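Local coordinates for ABC-type transport system, sugar-family extracellular solute-binding protein (PDB 6HNI), which binds tyrosine as the substrate-binding lipoprotein of an ABC transport system, probably delivering it for uptake, and also has adhesive properties, at residues D86-S92 with I106-A112; F100-I106 with G129-S133. The protein carries 1 engineered substitution. One frame throughout, in Å; residues are numbered along the deposited sequence.

Contact 1 of 2, residues D86-S92 with I106-A112. With TYR (tyrosine), chain B.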
# COMPACT_ATOMS: atom_id res chain seq x y z
N ASP A 86 -7.90 -22.93 6.62
CA ASP A 86 -7.76 -23.43 5.25
C ASP A 86 -7.04 -22.48 4.29
O ASP A 86 -6.43 -22.90 3.32
CB ASP A 86 -9.16 -23.75 4.71
CG ASP A 86 -9.86 -24.86 5.50
OD1 ASP A 86 -9.35 -25.97 5.36
OD2 ASP A 86 -10.83 -24.56 6.27
N LEU A 87 -7.08 -21.19 4.63
CA LEU A 87 -6.50 -20.13 3.80
C LEU A 87 -6.26 -18.94 4.72
O LEU A 87 -7.08 -18.60 5.55
CB LEU A 87 -7.49 -19.73 2.70
CG LEU A 87 -7.16 -18.47 1.88
CD1 LEU A 87 -5.96 -18.74 1.04
CD2 LEU A 87 -8.34 -18.11 0.98
N ILE A 88 -5.12 -18.29 4.47
CA ILE A 88 -4.80 -16.98 5.12
C ILE A 88 -4.70 -15.89 4.07
O ILE A 88 -4.05 -16.10 3.06
CB ILE A 88 -3.48 -17.10 5.87
CG1 ILE A 88 -3.62 -18.05 7.05
CG2 ILE A 88 -3.04 -15.70 6.40
CD1 ILE A 88 -2.31 -18.49 7.66
N PHE A 89 -5.46 -14.83 4.27
CA PHE A 89 -5.38 -13.65 3.41
C PHE A 89 -4.63 -12.57 4.24
O PHE A 89 -5.09 -12.16 5.29
CB PHE A 89 -6.79 -13.19 3.08
CG PHE A 89 -6.90 -11.89 2.31
CD1 PHE A 89 -6.04 -11.57 1.26
CD2 PHE A 89 -7.91 -11.01 2.61
CE1 PHE A 89 -6.17 -10.32 0.61
CE2 PHE A 89 -8.06 -9.80 1.95
CZ PHE A 89 -7.18 -9.50 0.92
N ALA A 90 -3.48 -12.19 3.67
CA ALA A 90 -2.56 -11.22 4.38
C ALA A 90 -2.50 -9.91 3.59
O ALA A 90 -2.19 -9.88 2.39
CB ALA A 90 -1.17 -11.85 4.55
N ILE A 91 -2.74 -8.81 4.33
CA ILE A 91 -2.87 -7.51 3.74
C ILE A 91 -1.71 -6.68 4.30
O ILE A 91 -1.74 -6.33 5.48
CB ILE A 91 -4.22 -6.85 4.09
CG1 ILE A 91 -5.41 -7.74 3.62
CG2 ILE A 91 -4.32 -5.45 3.54
CD1 ILE A 91 -6.70 -7.22 4.19
N SER A 92 -0.80 -6.36 3.37
CA SER A 92 0.49 -5.61 3.59
C SER A 92 1.66 -6.56 3.70
O SER A 92 1.56 -7.71 4.13
CB SER A 92 0.47 -4.68 4.80
OG SER A 92 0.75 -5.39 6.00
N ILE A 106 -0.12 -23.87 5.02
CA ILE A 106 -1.41 -23.28 4.73
C ILE A 106 -1.22 -22.29 3.58
O ILE A 106 -0.31 -21.43 3.62
CB ILE A 106 -1.99 -22.57 5.96
CG1 ILE A 106 -2.16 -23.53 7.14
CG2 ILE A 106 -3.27 -21.76 5.66
CD1 ILE A 106 -2.58 -22.85 8.42
N PRO A 107 -2.07 -22.26 2.55
CA PRO A 107 -1.93 -21.29 1.49
C PRO A 107 -2.16 -19.88 2.02
O PRO A 107 -3.10 -19.64 2.78
CB PRO A 107 -2.99 -21.68 0.45
CG PRO A 107 -3.90 -22.53 1.21
CD PRO A 107 -3.18 -23.24 2.24
N ILE A 108 -1.28 -18.97 1.56
CA ILE A 108 -1.35 -17.58 1.91
C ILE A 108 -1.58 -16.78 0.65
O ILE A 108 -0.79 -16.91 -0.30
CB ILE A 108 -0.07 -17.13 2.61
CG1 ILE A 108 0.18 -17.90 3.91
CG2 ILE A 108 -0.13 -15.62 2.82
CD1 ILE A 108 1.65 -17.75 4.38
N LEU A 109 -2.63 -15.99 0.62
CA LEU A 109 -2.86 -15.05 -0.47
C LEU A 109 -2.56 -13.67 0.10
O LEU A 109 -3.12 -13.28 1.09
CB LEU A 109 -4.29 -15.11 -1.00
CG LEU A 109 -4.54 -16.34 -1.92
CD1 LEU A 109 -5.98 -16.27 -2.26
CD2 LEU A 109 -3.73 -16.29 -3.19
N ILE A 110 -1.72 -12.96 -0.63
CA ILE A 110 -1.30 -11.59 -0.21
C ILE A 110 -1.99 -10.57 -1.08
O ILE A 110 -2.39 -10.81 -2.23
CB ILE A 110 0.25 -11.46 -0.33
CG1 ILE A 110 0.73 -11.43 -1.74
CG2 ILE A 110 0.90 -12.52 0.51
CD1 ILE A 110 2.23 -11.36 -1.99
N THR A 111 -2.04 -9.34 -0.57
CA THR A 111 -2.37 -8.18 -1.36
C THR A 111 -1.62 -6.97 -0.70
O THR A 111 -1.14 -7.09 0.46
CB THR A 111 -3.84 -7.84 -1.42
OG1 THR A 111 -4.09 -6.84 -2.45
CG2 THR A 111 -4.44 -7.42 -0.11
N ALA A 112 -1.55 -5.90 -1.48
CA ALA A 112 -0.89 -4.62 -0.97
C ALA A 112 0.52 -4.93 -0.55
O ALA A 112 0.98 -4.30 0.43
CB ALA A 112 -1.69 -4.04 0.14
N TYR B . 2.70 -1.40 -0.22
CA TYR B . 2.58 -1.57 1.24
C TYR B . 3.22 -2.89 1.65
O TYR B . 3.06 -3.27 2.80
CB TYR B . 1.14 -1.35 1.74
CG TYR B . 0.67 0.06 1.55
CD1 TYR B . 1.28 1.11 2.30
CD2 TYR B . -0.27 0.44 0.64
CE1 TYR B . 0.93 2.41 2.08
CE2 TYR B . -0.64 1.74 0.41
CZ TYR B . -0.01 2.77 1.16
OH TYR B . -0.37 4.09 0.93
OXT TYR B . 3.94 -3.48 0.88
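Ile88 and Ala90 of strand 87-91 each bond through both N and O to segment 106-112, whose strand runs parallel. The ladder starts with Ile88 N to Pro107 O at 3.0 Å and ends with Ser92 N to Thr111 O, also 3.0 Å. On one face, Phe89 has CG anti to the backbone N (chi1 174°), which swings the ring toward the neighbouring strand: its edge meets Leu109 O, with CD1 3.4 Å away, and CE1 lies 3.5 Å from Thr111 CG2. Ile91 CG1 covers one face of this ring, offset toward the rim. Nearer the strand starts on this side, Leu87 CD1 reaches Leu109 CG at 4.1 Å, the side chains crossing obliquely. These strands and helix 93-102 form a right-handed beta-alpha-beta crossover in the parallel sheet of one lobe of a periplasmic-binding-protein fold. The reverse face carries Ile88, Ala90, Ile108 and Ile110; at its start Ile106 CG2 meets Ile88 CD1 at 4.0 Å, their chains nearly perpendicular. Helices 35-50 and 258-273 cover the Phe89 side, where Phe44 stacks on the ring, and Thr111 OG1 is hydrogen-bonded to Thr135 OG1. At the C-terminal strand ends, Ser92 and Ala112 belong to the tyrosine pocket.

Contact 2 of 2, residues F100-I106 with G129-S133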
# COMPACT_ATOMS: atom_id res chain seq x y z
N PHE A 100 3.89 -15.90 6.50
CA PHE A 100 4.86 -16.81 5.92
C PHE A 100 5.82 -17.41 6.96
O PHE A 100 6.17 -18.60 6.89
CB PHE A 100 5.56 -16.14 4.73
CG PHE A 100 6.52 -17.02 3.96
CD1 PHE A 100 6.06 -18.19 3.31
CD2 PHE A 100 7.85 -16.69 3.83
CE1 PHE A 100 6.94 -18.97 2.57
CE2 PHE A 100 8.72 -17.45 3.07
CZ PHE A 100 8.27 -18.58 2.43
N ASN A 101 6.24 -16.60 7.94
CA ASN A 101 7.01 -17.12 9.00
C ASN A 101 6.26 -18.15 9.83
O ASN A 101 6.85 -19.10 10.30
CB ASN A 101 7.50 -15.97 9.93
CG ASN A 101 8.53 -15.07 9.28
OD1 ASN A 101 9.15 -15.39 8.26
ND2 ASN A 101 8.75 -13.93 9.92
N ALA A 102 4.97 -17.91 10.04
CA ALA A 102 4.14 -18.77 10.88
C ALA A 102 3.84 -20.14 10.27
O ALA A 102 3.72 -21.10 11.01
CB ALA A 102 2.84 -18.10 11.24
N THR A 103 3.72 -20.19 8.94
CA THR A 103 3.33 -21.44 8.26
C THR A 103 3.87 -21.52 6.83
O THR A 103 3.77 -20.56 6.07
CB THR A 103 1.78 -21.60 8.26
OG1 THR A 103 1.44 -22.87 7.63
CG2 THR A 103 1.08 -20.53 7.55
N LYS A 104 4.39 -22.69 6.47
CA LYS A 104 4.81 -22.96 5.08
C LYS A 104 3.86 -23.95 4.43
O LYS A 104 4.07 -24.32 3.29
CB LYS A 104 6.23 -23.51 4.99
CG LYS A 104 7.33 -22.62 5.57
CD LYS A 104 7.55 -21.35 4.79
CE LYS A 104 8.74 -20.57 5.38
NZ LYS A 104 8.39 -20.19 6.78
N ASP A 105 2.78 -24.29 5.13
CA ASP A 105 1.80 -25.32 4.63
C ASP A 105 0.44 -24.78 4.23
O ASP A 105 -0.14 -25.22 3.24
CB ASP A 105 1.61 -26.43 5.66
CG ASP A 105 2.92 -27.08 6.05
OD1 ASP A 105 3.74 -27.39 5.14
OD2 ASP A 105 3.17 -27.28 7.26
N ILE A 106 -0.12 -23.87 5.02
CA ILE A 106 -1.41 -23.28 4.73
C ILE A 106 -1.22 -22.29 3.58
O ILE A 106 -0.31 -21.43 3.62
CB ILE A 106 -1.99 -22.57 5.96
CG1 ILE A 106 -2.16 -23.53 7.14
CG2 ILE A 106 -3.27 -21.76 5.66
CD1 ILE A 106 -2.58 -22.85 8.42
N GLY A 129 6.56 -20.82 -6.14
CA GLY A 129 7.40 -21.88 -5.63
C GLY A 129 7.40 -22.02 -4.11
O GLY A 129 8.29 -22.67 -3.56
N THR A 130 6.41 -21.40 -3.48
CA THR A 130 6.20 -21.37 -2.03
C THR A 130 4.68 -21.52 -1.81
O THR A 130 3.91 -21.67 -2.78
CB THR A 130 6.67 -20.02 -1.39
OG1 THR A 130 5.84 -18.96 -1.86
CG2 THR A 130 8.14 -19.73 -1.73
N ASN A 131 4.24 -21.42 -0.57
CA ASN A 131 2.83 -21.42 -0.24
C ASN A 131 2.13 -20.07 -0.35
O ASN A 131 1.07 -19.86 0.21
CB ASN A 131 2.55 -22.04 1.14
CG ASN A 131 3.25 -21.30 2.31
OD1 ASN A 131 4.45 -21.08 2.24
ND2 ASN A 131 2.52 -21.05 3.39
N VAL A 132 2.76 -19.13 -1.07
CA VAL A 132 2.26 -17.77 -1.18
C VAL A 132 1.99 -17.37 -2.63
O VAL A 132 2.82 -17.59 -3.49
CB VAL A 132 3.29 -16.75 -0.62
CG1 VAL A 132 2.71 -15.35 -0.67
CG2 VAL A 132 3.64 -17.16 0.80
N SER A 133 0.83 -16.75 -2.88
CA SER A 133 0.57 -16.02 -4.12
C SER A 133 -0.36 -14.86 -3.81
O SER A 133 -0.54 -14.51 -2.62
CB SER A 133 0.02 -16.92 -5.22
OG SER A 133 0.03 -16.16 -6.44
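The backbones of 100-106 and 129-133 stay apart, coming closest between Lys104 and Asn131 with CA atoms 5.9 Å from each other, and the side chain of Asn131 spans the gap. With chi1 at 61°, its CG sits close to both main-chain N and C, a placement that sends the amide into the turn after helix 93-102. There ND2 gives two hydrogen bonds to main-chain carbonyls: a nearly straight one to Ile106 O at 2.9 Å, lying in the amide plane, and one to Thr103 O at 3.0 Å, approached from above the carbonyl plane. With two acceptors gripping one nitrogen, the amide's rotation is fixed. OD1 then faces the Phe100 ring, meeting its edge in the ring plane 3.3 Å from CE1; ring and amide are turned 32° against each other. Phe100 CD1 also touches Val132 CG2 at 3.6 Å, the two side chains crossing at about a right angle, while CE1 approaches Thr130 CB. In one of the two conformers of Lys104, its CE passes over one ring face and the chain, bent at chi2 and chi4, curls back toward the helix end. Thr103 OG1 tightens the same turn from within by accepting from Asp105 N and Ile106 N. On the other segment, Thr130 OG1 accepts from Val132 N and is also hydrogen-bonded to Leu121 O. Asn131 thus ties the entry of edge strand 132-136 to the loop joining helix 93-102 to strand 108-113, at the edge of the parallel sheet where its strands begin. An ST turn and ST motif at Thr103, together with an ST turn at Thr130, shape the two connections that meet here.

In the fold
Contacts 1 and 2 have centres 9 Å apart and share Ile106, which leads into strand 108-113. That strand is common ground: it pairs with strand 87-91 in contact 1 and, on its other edge, with strand 132-136, through probable hydrogen bonds Ile108 N to Asn131 O and Ile110 N to Ser133 O, both 2.8 Å. Packing continues between Ile110 CG2 and Val132 CG1 at 3.6 Å. At the C-terminal ends of its strands contact 1 reaches the bound tyrosine, with Ala112 O 2.9 Å from the ligand C and Ser92 CB 3.6 Å from the ligand O; contact 2 is farther back, with the Val132 side chain about 12 Å from the tyrosine.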